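Local coordinates for protein TSSL1 (Pseudomonas aeruginosa, PDB 4B62) that probably ties the type VI secretion system to the cell wall through this OmpA-like peptidoglycan-binding module of a membrane-embedded protein, at residues P131-A136 / R141-R146; N85-T90 / P94-L99; E46-A51 / Q101-E106. All coordinates share one frame; numbering follows the deposited sequence.

Contact 1 of 3, residues P131-A136 / R141-R146; sequences PVATNA and RARNRR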
loop_
_atom_site.group_PDB
_atom_site.type_symbol
_atom_site.label_atom_id
_atom_site.label_comp_id
_atom_site.label_asym_id
_atom_site.label_seq_id
_atom_site.Cartn_x
_atom_site.Cartn_y
_atom_site.Cartn_z
ATOM N N PRO A 131 -3.202 -11.352 8.011
ATOM C CA PRO A 131 -2.839 -12.022 6.764
ATOM C C PRO A 131 -4.011 -12.169 5.799
ATOM O O PRO A 131 -5.165 -12.292 6.223
ATOM C CB PRO A 131 -2.405 -13.412 7.225
ATOM C CG PRO A 131 -3.157 -13.629 8.493
ATOM C CD PRO A 131 -3.207 -12.280 9.155
ATOM N N VAL A 132 -3.693 -12.202 4.509
ATOM C CA VAL A 132 -4.641 -12.532 3.438
ATOM C C VAL A 132 -4.317 -13.863 2.750
ATOM O O VAL A 132 -5.051 -14.306 1.879
ATOM C CB VAL A 132 -4.767 -11.409 2.386
ATOM C CG1 VAL A 132 -5.461 -10.204 3.006
ATOM C CG2 VAL A 132 -3.414 -11.021 1.813
ATOM N N ALA A 133 -3.203 -14.457 3.168
ATOM C CA ALA A 133 -2.684 -15.681 2.597
ATOM C C ALA A 133 -1.975 -16.467 3.675
ATOM O O ALA A 133 -1.682 -15.962 4.757
ATOM C CB ALA A 133 -1.688 -15.326 1.500
ATOM N N THR A 134 -1.670 -17.720 3.379
ATOM C CA THR A 134 -0.751 -18.473 4.235
ATOM C C THR A 134 0.650 -17.863 4.267
ATOM O O THR A 134 1.116 -17.311 3.265
ATOM C CB THR A 134 -0.648 -19.947 3.801
ATOM O OG1 THR A 134 0.166 -20.675 4.722
ATOM C CG2 THR A 134 -0.082 -20.091 2.389
ATOM N N ASN A 135 1.304 -17.977 5.420
ATOM C CA ASN A 135 2.732 -17.712 5.531
ATOM C C ASN A 135 3.585 -18.971 5.334
ATOM O O ASN A 135 4.816 -18.914 5.476
ATOM C CB ASN A 135 3.064 -17.045 6.863
ATOM C CG ASN A 135 2.659 -15.586 6.891
ATOM O OD1 ASN A 135 3.071 -14.813 6.040
ATOM N ND2 ASN A 135 1.850 -15.201 7.877
ATOM N N ALA A 136 2.947 -20.089 4.991
ATOM C CA ALA A 136 3.640 -21.360 4.881
ATOM C C ALA A 136 4.244 -21.621 3.507
ATOM O O ALA A 136 4.769 -22.704 3.275
ATOM C CB ALA A 136 2.709 -22.500 5.260
ATOM N N ARG A 141 3.697 -15.682 1.633
ATOM C CA ARG A 141 4.352 -14.609 2.369
ATOM C C ARG A 141 4.431 -13.325 1.542
ATOM O O ARG A 141 4.249 -12.226 2.071
ATOM C CB ARG A 141 5.733 -15.060 2.868
ATOM C CG ARG A 141 5.640 -16.146 3.937
ATOM C CD ARG A 141 6.971 -16.472 4.554
ATOM N NE ARG A 141 7.931 -17.102 3.651
ATOM C CZ ARG A 141 8.046 -18.412 3.442
ATOM N NH1 ARG A 141 7.225 -19.276 4.034
ATOM N NH2 ARG A 141 9.008 -18.868 2.633
ATOM N N ALA A 142 4.731 -13.467 0.245
ATOM C CA ALA A 142 4.824 -12.318 -0.638
ATOM C C ALA A 142 3.485 -11.607 -0.806
ATOM O O ALA A 142 3.457 -10.404 -1.001
ATOM C CB ALA A 142 5.401 -12.721 -1.988
ATOM N N ARG A 143 2.375 -12.347 -0.729
ATOM C CA ARG A 143 1.044 -11.723 -0.753
ATOM C C ARG A 143 0.733 -11.004 0.579
ATOM O O ARG A 143 0.043 -9.975 0.588
ATOM C CB ARG A 143 -0.047 -12.752 -1.064
ATOM C CG ARG A 143 -0.021 -13.158 -2.519
ATOM C CD ARG A 143 -1.193 -13.986 -2.965
ATOM N NE ARG A 143 -1.017 -15.379 -2.596
ATOM C CZ ARG A 143 -1.918 -16.118 -1.945
ATOM N NH1 ARG A 143 -3.093 -15.608 -1.587
ATOM N NH2 ARG A 143 -1.643 -17.389 -1.652
ATOM N N ASN A 144 1.238 -11.525 1.695
ATOM C CA ASN A 144 0.976 -10.895 3.000
ATOM C C ASN A 144 1.736 -9.596 3.199
ATOM O O ASN A 144 1.203 -8.645 3.777
ATOM C CB ASN A 144 1.268 -11.840 4.154
ATOM C CG ASN A 144 0.192 -12.901 4.307
ATOM O OD1 ASN A 144 -0.946 -12.670 3.935
ATOM N ND2 ASN A 144 0.556 -14.068 4.834
ATOM N N ARG A 145 2.976 -9.551 2.700
ATOM C CA ARG A 145 3.773 -8.322 2.724
ATOM C C ARG A 145 3.159 -7.361 1.715
ATOM O O ARG A 145 3.256 -7.574 0.507
ATOM C CB ARG A 145 5.242 -8.584 2.353
ATOM C CG ARG A 145 5.985 -9.561 3.231
ATOM C CD ARG A 145 7.472 -9.575 2.969
ATOM N NE ARG A 145 7.821 -9.859 1.582
ATOM C CZ ARG A 145 8.001 -11.068 1.066
ATOM N NH1 ARG A 145 7.858 -12.157 1.795
ATOM N NH2 ARG A 145 8.325 -11.180 -0.215
ATOM N N ARG A 146 2.504 -6.308 2.198
ATOM C CA ARG A 146 1.685 -5.488 1.329
ATOM C C ARG A 146 1.309 -4.196 2.027
ATOM O O ARG A 146 1.409 -4.083 3.261
ATOM C CB ARG A 146 0.392 -6.234 0.952
ATOM C CG ARG A 146 -0.628 -6.298 2.086
ATOM C CD ARG A 146 -1.674 -7.358 1.857
ATOM N NE ARG A 146 -2.757 -7.277 2.825
ATOM C CZ ARG A 146 -2.759 -7.823 4.038
ATOM N NH1 ARG A 146 -1.754 -8.575 4.489
ATOM N NH2 ARG A 146 -3.840 -7.634 4.805
HETATM O O HOH W 1 -2.957 -18.616 0.798
#

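Contact 2 of 3, residues N85-T90 / P94-L99; sequences NRPIAT and PSNWKL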
loop_
_atom_site.group_PDB
_atom_site.type_symbol
_atom_site.label_atom_id
_atom_site.label_comp_id
_atom_site.label_asym_id
_atom_site.label_seq_id
_atom_site.Cartn_x
_atom_site.Cartn_y
_atom_site.Cartn_z
ATOM N N ASN A 85 5.249 -13.471 8.498
ATOM C CA ASN A 85 5.704 -13.838 9.849
ATOM C C ASN A 85 7.176 -14.277 9.898
ATOM O O ASN A 85 7.599 -14.974 10.833
ATOM C CB ASN A 85 4.800 -14.924 10.431
ATOM C CG ASN A 85 4.969 -16.255 9.733
ATOM O OD1 ASN A 85 5.610 -16.344 8.685
ATOM N ND2 ASN A 85 4.404 -17.302 10.320
ATOM N N ARG A 86 7.947 -13.828 8.910
ATOM C CA ARG A 86 9.350 -14.219 8.727
ATOM C C ARG A 86 10.199 -12.964 8.615
ATOM O O ARG A 86 10.593 -12.573 7.517
ATOM C CB ARG A 86 9.538 -15.047 7.456
ATOM C CG ARG A 86 8.551 -16.172 7.260
ATOM C CD ARG A 86 8.575 -17.228 8.344
ATOM N NE ARG A 86 7.604 -18.286 8.041
ATOM C CZ ARG A 86 7.870 -19.425 7.401
ATOM N NH1 ARG A 86 9.098 -19.711 6.967
ATOM N NH2 ARG A 86 6.888 -20.297 7.191
ATOM N N PRO A 87 10.487 -12.320 9.748
ATOM C CA PRO A 87 11.209 -11.050 9.702
ATOM C C PRO A 87 12.628 -11.150 9.149
ATOM O O PRO A 87 13.339 -12.128 9.405
ATOM C CB PRO A 87 11.256 -10.625 11.171
ATOM C CG PRO A 87 11.201 -11.907 11.917
ATOM C CD PRO A 87 10.256 -12.761 11.130
ATOM N N ILE A 88 13.015 -10.125 8.392
ATOM C CA ILE A 88 14.391 -9.923 7.952
ATOM C C ILE A 88 14.845 -8.675 8.719
ATOM O O ILE A 88 14.795 -7.561 8.192
ATOM C CB ILE A 88 14.474 -9.706 6.417
ATOM C CG1 ILE A 88 13.843 -10.880 5.657
ATOM C CG2 ILE A 88 15.919 -9.545 5.954
ATOM C CD1 ILE A 88 13.644 -10.613 4.177
ATOM N N ALA A 89 15.238 -8.865 9.981
ATOM C CA ALA A 89 15.539 -7.749 10.881
ATOM C C ALA A 89 16.812 -7.020 10.448
ATOM O O ALA A 89 17.783 -7.657 10.026
ATOM C CB ALA A 89 15.689 -8.233 12.314
ATOM N N THR A 90 16.777 -5.686 10.552
ATOM C CA THR A 90 17.916 -4.828 10.235
ATOM C C THR A 90 18.018 -3.699 11.255
ATOM O O THR A 90 17.130 -3.510 12.088
ATOM C CB THR A 90 17.813 -4.202 8.830
ATOM O OG1 THR A 90 16.692 -3.307 8.776
ATOM C CG2 THR A 90 17.681 -5.272 7.756
ATOM N N PRO A 94 13.987 -3.158 13.102
ATOM C CA PRO A 94 14.335 -4.306 13.942
ATOM C C PRO A 94 13.250 -5.374 14.107
ATOM O O PRO A 94 13.497 -6.402 14.740
ATOM C CB PRO A 94 14.664 -3.667 15.292
ATOM C CG PRO A 94 13.986 -2.341 15.275
ATOM C CD PRO A 94 14.002 -1.889 13.850
ATOM N N SER A 95 12.068 -5.129 13.546
ATOM C CA SER A 95 10.963 -6.070 13.591
ATOM C C SER A 95 10.134 -5.948 12.320
ATOM O O SER A 95 10.185 -4.927 11.588
ATOM C CB SER A 95 10.053 -5.795 14.791
ATOM O OG SER A 95 9.406 -4.535 14.673
ATOM N N ASN A 96 9.341 -6.987 12.073
ATOM C CA ASN A 96 8.344 -6.917 11.025
ATOM C C ASN A 96 7.310 -5.828 11.323
ATOM O O ASN A 96 6.817 -5.184 10.407
ATOM C CB ASN A 96 7.662 -8.277 10.820
ATOM C CG ASN A 96 8.106 -8.988 9.545
ATOM O OD1 ASN A 96 8.655 -8.378 8.625
ATOM N ND2 ASN A 96 7.830 -10.288 9.471
ATOM N N TRP A 97 6.982 -5.614 12.599
ATOM C CA TRP A 97 6.082 -4.528 12.951
ATOM C C TRP A 97 6.627 -3.188 12.463
ATOM O O TRP A 97 5.933 -2.438 11.773
ATOM C CB TRP A 97 5.780 -4.460 14.461
ATOM C CG TRP A 97 4.960 -3.283 14.712
ATOM C CD1 TRP A 97 3.605 -3.166 14.509
ATOM C CD2 TRP A 97 5.420 -1.982 15.084
ATOM N NE1 TRP A 97 3.207 -1.885 14.742
ATOM C CE2 TRP A 97 4.291 -1.141 15.125
ATOM C CE3 TRP A 97 6.670 -1.455 15.443
ATOM C CZ2 TRP A 97 4.375 0.209 15.470
ATOM C CZ3 TRP A 97 6.745 -0.108 15.794
ATOM C CH2 TRP A 97 5.605 0.703 15.800
ATOM N N LYS A 98 7.890 -2.916 12.776
ATOM C CA LYS A 98 8.447 -1.629 12.413
ATOM C C LYS A 98 8.529 -1.474 10.906
ATOM O O LYS A 98 8.224 -0.404 10.374
ATOM C CB LYS A 98 9.807 -1.405 13.058
ATOM C CG LYS A 98 10.315 0.020 12.860
ATOM C CD LYS A 98 9.489 1.034 13.641
ATOM C CE LYS A 98 9.720 2.477 13.216
ATOM N NZ LYS A 98 11.070 2.939 13.616
ATOM N N LEU A 99 8.915 -2.539 10.206
ATOM C CA LEU A 99 8.934 -2.471 8.750
ATOM C C LEU A 99 7.534 -2.181 8.182
ATOM O O LEU A 99 7.385 -1.363 7.259
ATOM C CB LEU A 99 9.500 -3.758 8.156
ATOM C CG LEU A 99 9.673 -3.759 6.637
ATOM C CD1 LEU A 99 10.669 -2.699 6.177
ATOM C CD2 LEU A 99 10.055 -5.164 6.173
HETATM O O HOH W 2 11.222 -7.993 7.780
#

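Contact 3 of 3, residues E46-A51 / Q101-E106; sequences ELFASA and QARAQE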
loop_
_atom_site.group_PDB
_atom_site.type_symbol
_atom_site.label_atom_id
_atom_site.label_comp_id
_atom_site.label_asym_id
_atom_site.label_seq_id
_atom_site.Cartn_x
_atom_site.Cartn_y
_atom_site.Cartn_z
ATOM N N GLU A 46 6.198 -4.905 -5.126
ATOM C CA GLU A 46 5.951 -3.959 -6.218
ATOM C C GLU A 46 6.486 -2.558 -5.944
ATOM O O GLU A 46 6.479 -1.738 -6.859
ATOM C CB GLU A 46 4.455 -3.867 -6.544
ATOM C CG GLU A 46 3.815 -5.187 -6.949
ATOM C CD GLU A 46 4.372 -5.791 -8.219
ATOM O OE1 GLU A 46 5.027 -5.069 -9.002
ATOM O OE2 GLU A 46 4.139 -7.001 -8.419
ATOM N N LEU A 47 6.914 -2.294 -4.702
ATOM C CA LEU A 47 7.311 -0.952 -4.260
ATOM C C LEU A 47 8.696 -0.866 -3.654
ATOM O O LEU A 47 9.410 0.103 -3.905
ATOM C CB LEU A 47 6.301 -0.438 -3.236
ATOM C CG LEU A 47 4.913 -0.150 -3.811
ATOM C CD1 LEU A 47 3.956 0.098 -2.656
ATOM C CD2 LEU A 47 4.893 1.016 -4.794
ATOM N N PHE A 48 9.047 -1.854 -2.828
ATOM C CA PHE A 48 10.192 -1.772 -1.932
ATOM C C PHE A 48 11.171 -2.904 -2.214
ATOM O O PHE A 48 10.761 -4.026 -2.517
ATOM C CB PHE A 48 9.760 -1.952 -0.463
ATOM C CG PHE A 48 8.570 -1.121 -0.031
ATOM C CD1 PHE A 48 8.685 0.233 0.197
ATOM C CD2 PHE A 48 7.323 -1.721 0.148
ATOM C CE1 PHE A 48 7.592 0.976 0.585
ATOM C CE2 PHE A 48 6.236 -0.974 0.535
ATOM C CZ PHE A 48 6.378 0.372 0.753
ATOM N N ALA A 49 12.463 -2.636 -2.035
ATOM C CA ALA A 49 13.432 -3.727 -1.968
ATOM C C ALA A 49 13.156 -4.548 -0.706
ATOM O O ALA A 49 12.506 -4.075 0.253
ATOM C CB ALA A 49 14.857 -3.197 -1.957
ATOM N N SER A 50 13.617 -5.788 -0.724
ATOM C CA SER A 50 13.494 -6.670 0.419
ATOM C C SER A 50 13.977 -5.966 1.687
ATOM O O SER A 50 15.028 -5.327 1.697
ATOM C CB SER A 50 14.297 -7.948 0.175
ATOM O OG SER A 50 14.107 -8.864 1.228
ATOM N N ALA A 51 13.166 -6.037 2.741
ATOM C CA ALA A 51 13.544 -5.526 4.063
ATOM C C ALA A 51 13.737 -4.001 4.134
ATOM O O ALA A 51 14.292 -3.498 5.102
ATOM C CB ALA A 51 14.789 -6.263 4.589
ATOM N N GLN A 101 5.038 -0.637 9.620
ATOM C CA GLN A 101 4.687 0.745 9.908
ATOM C C GLN A 101 5.404 1.707 8.972
ATOM O O GLN A 101 4.809 2.650 8.436
ATOM C CB GLN A 101 4.993 1.094 11.374
ATOM C CG GLN A 101 4.723 2.540 11.730
ATOM C CD GLN A 101 5.012 2.871 13.164
ATOM O OE1 GLN A 101 6.147 3.172 13.522
ATOM N NE2 GLN A 101 3.978 2.849 13.992
ATOM N N ALA A 102 6.695 1.464 8.784
ATOM C CA ALA A 102 7.515 2.351 7.970
ATOM C C ALA A 102 7.081 2.323 6.501
ATOM O O ALA A 102 7.071 3.357 5.827
ATOM C CB ALA A 102 8.988 2.005 8.106
ATOM N N ARG A 103 6.705 1.137 6.021
ATOM C CA ARG A 103 6.219 1.000 4.662
ATOM C C ARG A 103 4.915 1.766 4.449
ATOM O O ARG A 103 4.763 2.498 3.473
ATOM C CB ARG A 103 6.063 -0.480 4.298
ATOM C CG ARG A 103 7.396 -1.127 3.967
ATOM C CD ARG A 103 7.306 -2.619 3.723
ATOM N NE ARG A 103 8.536 -3.107 3.115
ATOM C CZ ARG A 103 8.687 -4.289 2.537
ATOM N NH1 ARG A 103 7.712 -5.201 2.517
ATOM N NH2 ARG A 103 9.846 -4.549 1.947
ATOM N N ALA A 104 3.971 1.611 5.380
ATOM C CA ALA A 104 2.723 2.350 5.288
ATOM C C ALA A 104 2.973 3.857 5.351
ATOM O O ALA A 104 2.394 4.636 4.600
ATOM C CB ALA A 104 1.791 1.920 6.405
ATOM N N GLN A 105 3.820 4.257 6.280
ATOM C CA GLN A 105 4.069 5.680 6.455
ATOM C C GLN A 105 4.764 6.290 5.228
ATOM O O GLN A 105 4.474 7.429 4.851
ATOM C CB GLN A 105 4.903 5.950 7.698
ATOM C CG GLN A 105 4.938 7.420 8.110
ATOM C CD GLN A 105 3.562 7.990 8.451
ATOM O OE1 GLN A 105 2.890 7.521 9.371
ATOM N NE2 GLN A 105 3.130 8.985 7.697
ATOM N N GLU A 106 5.699 5.551 4.621
ATOM C CA GLU A 106 6.373 6.079 3.445
ATOM C C GLU A 106 5.385 6.287 2.286
ATOM O O GLU A 106 5.408 7.320 1.592
ATOM C CB GLU A 106 7.535 5.186 3.038
ATOM C CG GLU A 106 8.370 5.736 1.882
ATOM C CD GLU A 106 9.205 6.963 2.243
ATOM O OE1 GLU A 106 9.350 7.302 3.435
ATOM O OE2 GLU A 106 9.738 7.604 1.314
HETATM O O HOH W 3 10.020 -6.306 -0.952
HETATM O O HOH W 4 10.636 -7.525 2.673
#

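Contact 1 of 3, residues P131-A136 / R141-R146
Asn144, in the last turn of helix 138-144, reaches into the preceding loop and meets it with every atom beyond CA. Its CB lies beside Asn135 OD1. CG is set anti to the carbonyl carbon (chi1 -75°), which turns the amide out of the helix and against residues 131-135. OD1 takes two backbone N-H groups, Val132 N at 2.8 Å and Ala133 N at 3.0 Å, both tilted somewhat from the carbonyl plane. ND2 spends its two hydrogens on Ala133 O and Asn135 OD1, each 2.9 Å from it. These two bonds are straight (164°) and stay close to the Asn144 amide plane, although ND2 stands above the carbonyl plane of each acceptor. Four bonds, two on each end of one short, flat amide, fix its rotation, and asparagine suits the place because it both gives and accepts.

The residue belongs to the RARNRR run that leads into strand 146-152, the last strand in sequence, which lies in the middle of the sheet of the OmpA-like domain, and the loop it holds joins strand 121-125 to the helix. In that loop Thr134 OG1 accepts from Ala136 N, forming an ST turn.

Arginines border the amide. Arg141, bent at chi3, brings NH1 within 2.8 Å of Asn135 O, which lies near the guanidinium plane. Arg143 lays one guanidinium face on the methyl of Ala133 (CB to NH1 3.4 Å) while its NH2 pairs with Glu139. Val132 CG1 covers a face of the Arg146 guanidinium, 3.5 Å from NH2, and that same NH2 bonds to Glu130 O.

Contact 2 of 3, residues N85-T90 / P94-L99
The side-chain amide of Asn96 crosses Pro87 at about a right angle, with CG 3.7 Å from Pro87 CA. Its ND2 sits 3.4 Å from Pro87 N, a nitrogen without a hydrogen, so the pair is in van der Waals contact. A few residues on, the chain doubles back: Ala89 CB rests 3.7 Å from Pro94 O, and Pro94 CA offers a C-H to Thr90 O at 3.4 Å. Water bridges the two sides, giving a hydrogen to Asn96 OD1 (2.7 Å) and accepting from Ile88 N (2.9 Å).

The next shell sets these groups. Asp84 OD1 accepts from both Asn96 ND2 and Arg86 N, joining the helix start to the loop after strand 77-82. Such a hold may offset the cost of an Asn96 chi1 of -106°, away from a staggered value. Ser95 N-caps helix 96-115, its OG accepting from Lys98 N at 2.9 Å. Asn96 opens the N..LS..RA sequence of OmpA-like domains, which in relatives lies at the peptidoglycan site.

Proline suits both sides of this surface loop, because it restricts the backbone and has no N-H to satisfy. The chemistry implies a junction in which a shared carboxylate and a bridging water supply much of the polar linkage, with little apolar burial.

Contact 3 of 3, residues E46-A51 / Q101-E106
Phe48 and Arg103 carry nearly all of this contact between the loop after strand 37-43 and helix 96-115. The tight part is the aromatic face. Arg103 CG sits over the ring centre, 3.7 Å from the Phe48 centroid and 14° off the normal, in a CH-pi contact. The chain, extended from CG to NE, then runs along the ring: Arg103 CB lies 3.7 Å from Phe48 CZ, and Arg103 NE comes within 3.5 Å of Phe48 CD2. The guanidinium lies almost flat against the rim of the ring, the two planes 15° apart, with Phe48 CD2 over one of its faces. Leu47 CB covers the ring's other face, leaving Phe48 sandwiched between an aliphatic neighbour and the methylenes of an arginine. A long side chain with an apolar stem and a polar head suits this position, since the stem packs against the buried ring while the head reaches the loop backbone.

That head meets the looser side. NH2 approaches Ala49 O edge-on at 3.2 Å, and NE bonds to Ser52 O farther along the loop. Beyond this, water fills in. One water donates to Phe48 O (2.9 Å) and another accepts from Ala51 N (2.9 Å), and each takes only a weak bond from Arg103 NH2, the longer at 3.4 Å.

Arg103 belongs to the LSQARA sequence of the helix, which matches the LSxxRA signature of OmpA-like domains; in relatives this arginine helps hold the diaminopimelate of the peptidoglycan stem peptide. A comparable role here is possible but inferred. The chemistry fits it: the stacked stem and the NE bond to Ser52 O keep the side chain in place, while the two waters weakly bound at NH2 could perhaps be replaced by a ligand.

In the fold
Contact 3 is partly buried and rests on an aromatic face; its centre lies about 8 Å from the centre of the chain, the nearest of the three. Contacts 1 and 2 are surface contacts, their centres about 14 and 17 Å from that same point, and are polar or water-mediated. Contacts 2 and 3 share helix 96-115, and contact 2 is nested in the loop closed by contact 3; Ile88 of the one packs on Ser50 and Ala51 of the other. Contact 1 uses helix 138-144 instead, and has direct backbone-to-amide bonds, whereas contact 2 has none across its segments. Asp84 connects these two regions, bonding Asn96 and Arg86 and pairing with Arg145.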